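Local coordinates for SspB protein (Streptomyces clavuligerus, PDB 6JUF) that probably acts as a magnesium-dependent DNase in the SspABCD-SspE system, a bacterial defence against phage that senses phosphorothioate-modified DNA, at residues Lys29-Val34 / Trp89-Leu94; Leu113-Leu118 / Cys238-Ala243; Gln33-Pro38 / Arg335-Leu340. All coordinates share one frame; numbering follows the deposited sequence.

Contact 1 (Lys29-Val34 / Trp89-Leu94); sequences KAYMQV and WEARWL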
loop_
_atom_site.group_PDB
_atom_site.type_symbol
_atom_site.label_atom_id
_atom_site.label_comp_id
_atom_site.label_asym_id
_atom_site.label_seq_id
_atom_site.Cartn_x
_atom_site.Cartn_y
_atom_site.Cartn_z
ATOM N N LYS B 29 -6.885 -11.795 0.174
ATOM C CA LYS B 29 -8.157 -12.555 0.410
ATOM C C LYS B 29 -8.437 -13.576 -0.681
ATOM O O LYS B 29 -8.965 -14.634 -0.346
ATOM C CB LYS B 29 -9.350 -11.625 0.518
ATOM C CG LYS B 29 -9.264 -10.799 1.775
ATOM C CD LYS B 29 -10.504 -9.986 2.075
ATOM C CE LYS B 29 -10.639 -8.775 1.181
ATOM N NZ LYS B 29 -12.070 -8.396 1.055
ATOM N N ALA B 30 -8.077 -13.297 -1.945
ATOM C CA ALA B 30 -8.210 -14.321 -2.997
ATOM C C ALA B 30 -7.382 -15.583 -2.638
ATOM O O ALA B 30 -7.894 -16.704 -2.697
ATOM C CB ALA B 30 -7.861 -13.751 -4.372
ATOM N N TYR B 31 -6.127 -15.385 -2.228
ATOM C CA TYR B 31 -5.259 -16.500 -1.855
ATOM C C TYR B 31 -5.884 -17.347 -0.762
ATOM O O TYR B 31 -5.943 -18.557 -0.828
ATOM C CB TYR B 31 -3.872 -16.004 -1.456
ATOM C CG TYR B 31 -3.008 -17.184 -0.948
ATOM C CD1 TYR B 31 -2.537 -18.160 -1.779
ATOM C CD2 TYR B 31 -2.722 -17.292 0.435
ATOM C CE1 TYR B 31 -1.800 -19.247 -1.327
ATOM C CE2 TYR B 31 -1.970 -18.417 0.908
ATOM C CZ TYR B 31 -1.498 -19.359 0.025
ATOM O OH TYR B 31 -0.756 -20.390 0.499
ATOM N N MET B 32 -6.346 -16.660 0.268
ATOM C CA MET B 32 -6.842 -17.326 1.496
ATOM C C MET B 32 -8.089 -18.171 1.171
ATOM O O MET B 32 -8.301 -19.265 1.686
ATOM C CB MET B 32 -7.147 -16.338 2.629
ATOM C CG MET B 32 -5.960 -15.634 3.295
ATOM S SD MET B 32 -4.615 -16.769 3.739
ATOM C CE MET B 32 -5.424 -17.667 5.082
ATOM N N GLN B 33 -8.928 -17.631 0.300
ATOM C CA GLN B 33 -10.165 -18.323 -0.138
ATOM C C GLN B 33 -9.959 -19.466 -1.150
ATOM O O GLN B 33 -10.491 -20.560 -0.947
ATOM C CB GLN B 33 -11.126 -17.301 -0.766
ATOM C CG GLN B 33 -11.831 -16.361 0.184
ATOM C CD GLN B 33 -13.113 -16.950 0.707
ATOM O OE1 GLN B 33 -14.095 -17.041 -0.026
ATOM N NE2 GLN B 33 -13.108 -17.374 1.952
ATOM N N VAL B 34 -9.159 -19.248 -2.209
ATOM C CA VAL B 34 -8.947 -20.247 -3.268
ATOM C C VAL B 34 -8.171 -21.453 -2.749
ATOM O O VAL B 34 -8.183 -22.481 -3.368
ATOM C CB VAL B 34 -8.288 -19.611 -4.526
ATOM C CG1 VAL B 34 -6.810 -19.347 -4.305
ATOM C CG2 VAL B 34 -8.494 -20.491 -5.753
ATOM N N TRP B 89 1.954 -22.455 -6.892
ATOM C CA TRP B 89 3.009 -22.608 -5.896
ATOM C C TRP B 89 3.617 -21.263 -5.612
ATOM O O TRP B 89 4.017 -21.004 -4.469
ATOM C CB TRP B 89 4.015 -23.624 -6.425
ATOM C CG TRP B 89 5.209 -23.796 -5.488
ATOM C CD1 TRP B 89 5.359 -24.741 -4.477
ATOM C CD2 TRP B 89 6.453 -23.002 -5.447
ATOM N NE1 TRP B 89 6.589 -24.624 -3.873
ATOM C CE2 TRP B 89 7.270 -23.564 -4.379
ATOM C CE3 TRP B 89 6.914 -21.899 -6.151
ATOM C CZ2 TRP B 89 8.561 -23.091 -4.096
ATOM C CZ3 TRP B 89 8.164 -21.389 -5.839
ATOM C CH2 TRP B 89 8.978 -21.976 -4.842
ATOM N N GLU B 90 3.701 -20.369 -6.623
ATOM C CA GLU B 90 4.240 -19.049 -6.360
ATOM C C GLU B 90 3.431 -18.252 -5.339
ATOM O O GLU B 90 3.978 -17.474 -4.524
ATOM C CB GLU B 90 4.436 -18.218 -7.698
ATOM C CG GLU B 90 5.600 -18.703 -8.545
ATOM C CD GLU B 90 5.371 -20.002 -9.294
ATOM O OE1 GLU B 90 4.173 -20.498 -9.378
ATOM O OE2 GLU B 90 6.342 -20.509 -9.824
ATOM N N ALA B 91 2.100 -18.380 -5.383
ATOM C CA ALA B 91 1.259 -17.711 -4.413
ATOM C C ALA B 91 1.509 -18.327 -3.020
ATOM O O ALA B 91 1.616 -17.576 -2.034
ATOM C CB ALA B 91 -0.222 -17.844 -4.768
ATOM N N ARG B 92 1.661 -19.644 -2.916
ATOM C CA ARG B 92 2.013 -20.258 -1.624
ATOM C C ARG B 92 3.369 -19.682 -1.131
ATOM O O ARG B 92 3.492 -19.444 0.065
ATOM C CB ARG B 92 2.121 -21.782 -1.770
ATOM C CG ARG B 92 2.720 -22.537 -0.597
ATOM C CD ARG B 92 1.835 -22.397 0.637
ATOM N NE ARG B 92 2.372 -23.066 1.845
ATOM C CZ ARG B 92 3.209 -22.501 2.714
ATOM N NH1 ARG B 92 3.730 -21.272 2.507
ATOM N NH2 ARG B 92 3.598 -23.199 3.791
ATOM N N TRP B 93 4.345 -19.516 -2.008
ATOM C CA TRP B 93 5.656 -19.044 -1.604
ATOM C C TRP B 93 5.577 -17.586 -1.148
ATOM O O TRP B 93 6.244 -17.203 -0.203
ATOM C CB TRP B 93 6.629 -19.265 -2.757
ATOM C CG TRP B 93 7.971 -18.638 -2.510
ATOM C CD1 TRP B 93 9.094 -19.204 -1.918
ATOM C CD2 TRP B 93 8.368 -17.285 -2.903
ATOM N NE1 TRP B 93 10.113 -18.288 -1.865
ATOM C CE2 TRP B 93 9.731 -17.110 -2.462
ATOM C CE3 TRP B 93 7.714 -16.222 -3.559
ATOM C CZ2 TRP B 93 10.438 -15.907 -2.672
ATOM C CZ3 TRP B 93 8.456 -15.053 -3.794
ATOM C CH2 TRP B 93 9.786 -14.910 -3.315
ATOM N N LEU B 94 4.811 -16.727 -1.851
ATOM C CA LEU B 94 4.830 -15.296 -1.588
ATOM C C LEU B 94 3.838 -14.824 -0.541
ATOM O O LEU B 94 4.166 -14.026 0.378
ATOM C CB LEU B 94 4.537 -14.533 -2.914
ATOM C CG LEU B 94 4.451 -12.991 -2.717
ATOM C CD1 LEU B 94 5.807 -12.379 -2.298
ATOM C CD2 LEU B 94 3.912 -12.339 -3.988
#
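Tyr31 of helix 24-34 reaches Ala91 and Arg92 in the first turn of helix 89-95 with its ring, and the whole contact rests on that one aromatic side chain. The near flank of the ring is apolar: CD1 of Tyr31 sits 3.8 Å from CB of Ala91. Farther out, CE1 of Tyr31 lies 3.8 Å from the backbone N of Arg92, and Ala91 O stands over one face of the ring. At its end Tyr31 OH abuts Arg92 CD at 3.3 Å, a van der Waals touch with the methylene and not a bond to the guanidinium, whose plane is turned 59° from the ring. Tyr31 carries CG anti to its own amide nitrogen (chi1 175°), which projects the ring off helix 24-34 across the gap of 7.1 Å between Tyr31 CA and Ala91 CA. Arg92 bends at chi2 (64°) and continues past the hydroxyl to a salt bridge from NH2 to Asp98. The hydroxyl of Tyr31 is hydrogen-bonded to Asp96. No hydrogen bond joins the two segments, so direct contact between them is van der Waals packing, probably dominated by dispersion, while the buried Tyr31 hydroxyl and Arg92 NH2 find acidic partners just beyond helix 89-95.

Contact 2 (Leu113-Leu118 / Cys238-Ala243); sequences LHWWLL and CLDYAA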
loop_
_atom_site.group_PDB
_atom_site.type_symbol
_atom_site.label_atom_id
_atom_site.label_comp_id
_atom_site.label_asym_id
_atom_site.label_seq_id
_atom_site.Cartn_x
_atom_site.Cartn_y
_atom_site.Cartn_z
ATOM N N LEU B 113 5.957 -8.847 -8.408
ATOM C CA LEU B 113 4.578 -8.987 -8.919
ATOM C C LEU B 113 4.427 -8.355 -10.296
ATOM O O LEU B 113 3.777 -8.910 -11.171
ATOM C CB LEU B 113 3.546 -8.431 -7.919
ATOM C CG LEU B 113 3.284 -9.406 -6.725
ATOM C CD1 LEU B 113 2.615 -8.609 -5.600
ATOM C CD2 LEU B 113 2.456 -10.607 -7.153
ATOM N N HIS B 114 5.062 -7.177 -10.488
ATOM C CA HIS B 114 5.062 -6.497 -11.780
ATOM C C HIS B 114 5.695 -7.380 -12.854
ATOM O O HIS B 114 5.147 -7.571 -13.947
ATOM C CB HIS B 114 5.777 -5.134 -11.638
ATOM C CG HIS B 114 5.947 -4.435 -12.931
ATOM N ND1 HIS B 114 7.166 -4.261 -13.556
ATOM C CD2 HIS B 114 4.998 -3.845 -13.744
ATOM C CE1 HIS B 114 6.951 -3.570 -14.715
ATOM N NE2 HIS B 114 5.629 -3.362 -14.831
ATOM N N TRP B 115 6.821 -8.011 -12.500
ATOM C CA TRP B 115 7.475 -8.952 -13.401
ATOM C C TRP B 115 6.522 -10.115 -13.748
ATOM O O TRP B 115 6.372 -10.499 -14.916
ATOM C CB TRP B 115 8.755 -9.465 -12.717
ATOM C CG TRP B 115 9.480 -10.497 -13.582
ATOM C CD1 TRP B 115 9.550 -11.889 -13.377
ATOM C CD2 TRP B 115 10.197 -10.251 -14.858
ATOM N NE1 TRP B 115 10.268 -12.490 -14.361
ATOM C CE2 TRP B 115 10.716 -11.551 -15.288
ATOM C CE3 TRP B 115 10.518 -9.097 -15.601
ATOM C CZ2 TRP B 115 11.416 -11.706 -16.476
ATOM C CZ3 TRP B 115 11.231 -9.288 -16.790
ATOM C CH2 TRP B 115 11.653 -10.580 -17.208
ATOM N N TRP B 116 5.804 -10.625 -12.718
ATOM C CA TRP B 116 4.888 -11.739 -12.975
ATOM C C TRP B 116 3.716 -11.369 -13.834
ATOM O O TRP B 116 3.298 -12.147 -14.679
ATOM C CB TRP B 116 4.385 -12.367 -11.694
ATOM C CG TRP B 116 5.476 -13.143 -10.966
ATOM C CD1 TRP B 116 6.764 -13.514 -11.451
ATOM C CD2 TRP B 116 5.402 -13.693 -9.606
ATOM N NE1 TRP B 116 7.457 -14.216 -10.479
ATOM C CE2 TRP B 116 6.710 -14.343 -9.342
ATOM C CE3 TRP B 116 4.451 -13.668 -8.594
ATOM C CZ2 TRP B 116 6.987 -14.979 -8.110
ATOM C CZ3 TRP B 116 4.730 -14.313 -7.389
ATOM C CH2 TRP B 116 5.992 -14.926 -7.122
ATOM N N LEU B 117 3.268 -10.107 -13.710
ATOM C CA LEU B 117 2.125 -9.633 -14.502
ATOM C C LEU B 117 2.510 -9.637 -16.019
ATOM O O LEU B 117 1.724 -9.994 -16.862
ATOM C CB LEU B 117 1.710 -8.218 -14.076
ATOM C CG LEU B 117 0.551 -7.573 -14.858
ATOM C CD1 LEU B 117 -0.770 -8.424 -14.808
ATOM C CD2 LEU B 117 0.276 -6.171 -14.359
ATOM N N LEU B 118 3.743 -9.242 -16.290
ATOM C CA LEU B 118 4.250 -9.105 -17.672
ATOM C C LEU B 118 4.730 -10.447 -18.231
ATOM O O LEU B 118 4.902 -10.634 -19.425
ATOM C CB LEU B 118 5.369 -8.059 -17.715
ATOM C CG LEU B 118 4.995 -6.611 -17.452
ATOM C CD1 LEU B 118 6.260 -5.789 -17.339
ATOM C CD2 LEU B 118 4.052 -6.066 -18.535
ATOM N N CYS B 238 16.412 -11.758 -14.789
ATOM C CA CYS B 238 17.302 -12.106 -15.902
ATOM C C CYS B 238 17.352 -13.618 -16.196
ATOM O O CYS B 238 17.238 -14.065 -17.327
ATOM C CB CYS B 238 18.711 -11.544 -15.647
ATOM S SG CYS B 238 18.817 -9.747 -15.698
ATOM N N LEU B 239 17.509 -14.389 -15.111
ATOM C CA LEU B 239 17.574 -15.853 -15.217
ATOM C C LEU B 239 16.236 -16.461 -15.607
ATOM O O LEU B 239 16.181 -17.389 -16.439
ATOM C CB LEU B 239 18.099 -16.427 -13.910
ATOM C CG LEU B 239 19.586 -16.195 -13.631
ATOM C CD1 LEU B 239 19.827 -16.328 -12.096
ATOM C CD2 LEU B 239 20.508 -17.115 -14.428
ATOM N N ASP B 240 15.147 -15.882 -15.040
ATOM C CA ASP B 240 13.805 -16.351 -15.387
ATOM C C ASP B 240 13.531 -16.090 -16.881
ATOM O O ASP B 240 12.947 -16.913 -17.576
ATOM C CB ASP B 240 12.808 -15.615 -14.517
ATOM C CG ASP B 240 11.378 -16.117 -14.660
ATOM O OD1 ASP B 240 11.146 -17.337 -14.565
ATOM O OD2 ASP B 240 10.489 -15.256 -14.871
ATOM N N TYR B 241 14.007 -14.905 -17.353
ATOM C CA TYR B 241 13.861 -14.563 -18.775
ATOM C C TYR B 241 14.592 -15.589 -19.658
ATOM O O TYR B 241 14.044 -16.117 -20.628
ATOM C CB TYR B 241 14.327 -13.129 -19.052
ATOM C CG TYR B 241 14.065 -12.745 -20.479
ATOM C CD1 TYR B 241 12.752 -12.340 -20.871
ATOM C CD2 TYR B 241 15.052 -12.817 -21.454
ATOM C CE1 TYR B 241 12.521 -12.022 -22.207
ATOM C CE2 TYR B 241 14.792 -12.518 -22.784
ATOM C CZ TYR B 241 13.524 -12.112 -23.142
ATOM O OH TYR B 241 13.236 -11.819 -24.435
ATOM N N ALA B 242 15.853 -15.877 -19.303
ATOM C CA ALA B 242 16.637 -16.858 -20.023
ATOM C C ALA B 242 15.945 -18.226 -20.064
ATOM O O ALA B 242 15.967 -18.928 -21.074
ATOM C CB ALA B 242 18.026 -16.944 -19.405
ATOM N N ALA B 243 15.338 -18.590 -18.929
ATOM C CA ALA B 243 14.635 -19.852 -18.750
ATOM C C ALA B 243 13.450 -20.083 -19.708
ATOM O O ALA B 243 13.030 -21.194 -19.889
ATOM C CB ALA B 243 14.196 -20.017 -17.307
#
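Trp115 and Asp240 meet with the indole edge directed at the carboxylate, the two side chains running past each other in opposite directions. The indole N-H of Trp115 donates from NE1 to OD2 of Asp240 at 2.8 Å, and the N-H...O angle of 165° makes the bond nearly straight. OD2 lies close to the indole plane, whereas the donor meets OD2 on its anti side and somewhat out of the carboxylate plane; the two planes themselves are 66° apart. Farther along the same indole edge, CH2 of Trp115 packs 4.1 Å from CB of Tyr241, whose side chain crosses Trp115 at about a right angle. With chi1 at 178°, Trp115 carries its indole toward helix 231-243. There it and the Asp240 side chain together bridge the 9.9 Å between Trp115 CA and Asp240 CA. The other carboxylate oxygen, OD1, is in a salt bridge with Arg121, so both oxygens of this buried acid are engaged, and Tyr241 OH is hydrogen-bonded to Glu260. Pro264 and Ala267 of helix 264-268 also touch Trp115. The arrangement is that of a buried helix-helix interface, joining helix 107-118 to helix 231-243 through an indole-carboxylate hydrogen bond near the centre of the chain.

Contact 3 (Gln33-Pro38 / Arg335-Leu340); sequences QVQSNP and RRYPKL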
loop_
_atom_site.group_PDB
_atom_site.type_symbol
_atom_site.label_atom_id
_atom_site.label_comp_id
_atom_site.label_asym_id
_atom_site.label_seq_id
_atom_site.Cartn_x
_atom_site.Cartn_y
_atom_site.Cartn_z
ATOM N N GLN B 33 -8.928 -17.631 0.300
ATOM C CA GLN B 33 -10.165 -18.323 -0.138
ATOM C C GLN B 33 -9.959 -19.466 -1.150
ATOM O O GLN B 33 -10.491 -20.560 -0.947
ATOM C CB GLN B 33 -11.126 -17.301 -0.766
ATOM C CG GLN B 33 -11.831 -16.361 0.184
ATOM C CD GLN B 33 -13.113 -16.950 0.707
ATOM O OE1 GLN B 33 -14.095 -17.041 -0.026
ATOM N NE2 GLN B 33 -13.108 -17.374 1.952
ATOM N N VAL B 34 -9.159 -19.248 -2.209
ATOM C CA VAL B 34 -8.947 -20.247 -3.268
ATOM C C VAL B 34 -8.171 -21.453 -2.749
ATOM O O VAL B 34 -8.183 -22.481 -3.368
ATOM C CB VAL B 34 -8.288 -19.611 -4.526
ATOM C CG1 VAL B 34 -6.810 -19.347 -4.305
ATOM C CG2 VAL B 34 -8.494 -20.491 -5.753
ATOM N N GLN B 35 -7.414 -21.269 -1.646
ATOM C CA GLN B 35 -6.585 -22.364 -1.098
ATOM C C GLN B 35 -7.471 -23.615 -0.791
ATOM O O GLN B 35 -7.096 -24.760 -1.078
ATOM C CB GLN B 35 -5.879 -21.876 0.145
ATOM C CG GLN B 35 -4.385 -22.073 0.085
ATOM C CD GLN B 35 -3.726 -21.940 1.454
ATOM O OE1 GLN B 35 -4.136 -21.108 2.262
ATOM N NE2 GLN B 35 -2.675 -22.743 1.703
ATOM N N SER B 36 -8.676 -23.326 -0.309
ATOM C CA SER B 36 -9.621 -24.424 -0.008
ATOM C C SER B 36 -10.844 -24.514 -0.887
ATOM O O SER B 36 -11.483 -25.531 -0.899
ATOM C CB SER B 36 -10.071 -24.472 1.423
ATOM O OG SER B 36 -10.686 -23.278 1.737
ATOM N N ASN B 37 -11.162 -23.445 -1.633
ATOM C CA ASN B 37 -12.404 -23.406 -2.419
ATOM C C ASN B 37 -12.168 -23.035 -3.886
ATOM O O ASN B 37 -11.989 -21.814 -4.186
ATOM C CB ASN B 37 -13.330 -22.366 -1.819
ATOM C CG ASN B 37 -14.742 -22.394 -2.438
ATOM O OD1 ASN B 37 -15.570 -21.561 -2.079
ATOM N ND2 ASN B 37 -15.030 -23.330 -3.317
ATOM N N PRO B 38 -12.129 -24.020 -4.800
ATOM C CA PRO B 38 -11.905 -23.743 -6.240
ATOM C C PRO B 38 -13.046 -22.926 -6.850
ATOM O O PRO B 38 -12.898 -22.291 -7.902
ATOM C CB PRO B 38 -11.823 -25.128 -6.882
ATOM C CG PRO B 38 -12.060 -26.128 -5.827
ATOM C CD PRO B 38 -12.256 -25.473 -4.500
ATOM N N ARG B 335 0.675 -32.225 -6.358
ATOM C CA ARG B 335 -0.130 -33.383 -5.947
ATOM C C ARG B 335 -1.382 -32.887 -5.240
ATOM O O ARG B 335 -2.489 -33.427 -5.415
ATOM C CB ARG B 335 0.695 -34.270 -5.012
ATOM C CG ARG B 335 1.690 -35.166 -5.753
ATOM C CD ARG B 335 2.150 -36.342 -4.905
ATOM N NE ARG B 335 2.882 -35.854 -3.747
ATOM C CZ ARG B 335 4.190 -35.613 -3.729
ATOM N NH1 ARG B 335 4.955 -35.841 -4.800
ATOM N NH2 ARG B 335 4.737 -35.162 -2.625
ATOM N N ARG B 336 -1.242 -31.830 -4.434
ATOM C CA ARG B 336 -2.406 -31.197 -3.835
ATOM C C ARG B 336 -3.337 -30.516 -4.855
ATOM O O ARG B 336 -4.568 -30.702 -4.745
ATOM C CB ARG B 336 -2.041 -30.227 -2.718
ATOM C CG ARG B 336 -3.176 -29.760 -1.833
ATOM C CD ARG B 336 -2.670 -29.048 -0.524
ATOM N NE ARG B 336 -1.301 -29.500 -0.185
ATOM C CZ ARG B 336 -0.380 -28.835 0.526
ATOM N NH1 ARG B 336 -0.656 -27.659 1.102
ATOM N NH2 ARG B 336 0.829 -29.373 0.692
ATOM N N TYR B 337 -2.773 -29.849 -5.865
ATOM C CA TYR B 337 -3.556 -29.189 -6.909
ATOM C C TYR B 337 -3.225 -29.651 -8.306
ATOM O O TYR B 337 -2.564 -28.956 -9.032
ATOM C CB TYR B 337 -3.310 -27.664 -6.807
ATOM C CG TYR B 337 -3.646 -27.099 -5.477
ATOM C CD1 TYR B 337 -4.953 -26.775 -5.157
ATOM C CD2 TYR B 337 -2.649 -26.888 -4.502
ATOM C CE1 TYR B 337 -5.293 -26.217 -3.937
ATOM C CE2 TYR B 337 -2.967 -26.336 -3.278
ATOM C CZ TYR B 337 -4.293 -26.006 -2.984
ATOM O OH TYR B 337 -4.633 -25.458 -1.763
ATOM N N PRO B 338 -3.728 -30.856 -8.701
ATOM C CA PRO B 338 -3.296 -31.427 -9.984
ATOM C C PRO B 338 -3.786 -30.643 -11.199
ATOM O O PRO B 338 -3.248 -30.752 -12.290
ATOM C CB PRO B 338 -3.887 -32.823 -9.957
ATOM C CG PRO B 338 -4.975 -32.783 -8.973
ATOM C CD PRO B 338 -4.563 -31.785 -7.903
ATOM N N LYS B 339 -4.803 -29.812 -10.933
ATOM C CA LYS B 339 -5.351 -28.917 -12.017
ATOM C C LYS B 339 -4.432 -27.808 -12.529
ATOM O O LYS B 339 -4.521 -27.422 -13.704
ATOM C CB LYS B 339 -6.745 -28.405 -11.747
ATOM C CG LYS B 339 -7.800 -29.426 -12.192
ATOM C CD LYS B 339 -8.856 -29.676 -11.189
ATOM C CE LYS B 339 -9.519 -31.026 -11.534
ATOM N NZ LYS B 339 -10.000 -31.143 -12.939
ATOM N N LEU B 340 -3.470 -27.404 -11.675
ATOM C CA LEU B 340 -2.360 -26.505 -12.156
ATOM C C LEU B 340 -1.622 -27.057 -13.401
ATOM O O LEU B 340 -1.526 -26.356 -14.375
ATOM C CB LEU B 340 -1.324 -26.222 -11.041
ATOM C CG LEU B 340 -1.905 -25.584 -9.763
ATOM C CD1 LEU B 340 -0.902 -25.468 -8.646
ATOM C CD2 LEU B 340 -2.389 -24.182 -10.128
HETATM O O HOH W 1 -3.257 -25.652 0.625
#
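Tyr337 OH donates a hydrogen bond to the backbone carbonyl of Gln35, with 2.7 Å between OH and Gln35 O, and this is the tight point of the contact. The C=O...O angle of 126°, with the donor in the carbonyl plane, places the hydroxyl on a lone pair of Gln35 O. That oxygen also lies at the edge of the phenol ring, near its plane, and CE1 of Tyr337 comes within 3.7 Å of it. The side chain of Gln35 adds a looser touch, its CG being 3.9 Å from Tyr337 OH. Tyr337 is the first residue beyond helix 330-336 to leave helical backbone angles. With chi1 at -57° its CG is anti to the carbonyl carbon, and the ring projects across to the end of helix 24-34. Its setting is completed by Arg336 CG, 3.7 Å above one face and displaced toward the rim, and by Trp333 and Pro87, which also touch it.

The other side of the contact is solvent-mediated. One water donates to Tyr337 OH at 2.8 Å, while Gln35 NE2 (3.2 Å from the water oxygen) and Arg336 NH1 (3.3 Å from it) reach the same water through weak bonds. The water lies at the edge of the Arg336 guanidinium, in its plane. Arg336 is exposed, and no direct bond joins its guanidinium to Gln35. The phenol hydroxyl therefore works in both directions, giving its proton to the carbonyl and accepting one from the water. Since the short direct bond uses a backbone acceptor, the link does not depend on the amide of Gln35. The long water bonds are consistent with a looser hold on the outer side chains, although crystal neighbours touch Gln35, Arg336 and Tyr337 as well.

Overall arrangement
Helix 24-34, near the N terminus, starts two of the three closures. Contact 1 joins it to helix 89-95, closing a loop that includes the hairpin of strands 70-74 and 83-87. Contact 2 opens only after contact 1 has closed, linking helix 107-118 to helix 231-243 over 119 intervening residues. Contact 3 spans the longest interval, from the end of helix 24-34 to the junction of helices 330-336 and 339-350; contact 2 falls wholly within that interval, while contact 1 shares Gln33 and Val34 with the first segment of contact 3. Contacts 1 and 2 also touch in space, with Glu90, Trp93 and Leu94 packing against Leu113 and Trp116, whereas contacts 2 and 3 remain about 12 Å apart at their nearest atoms.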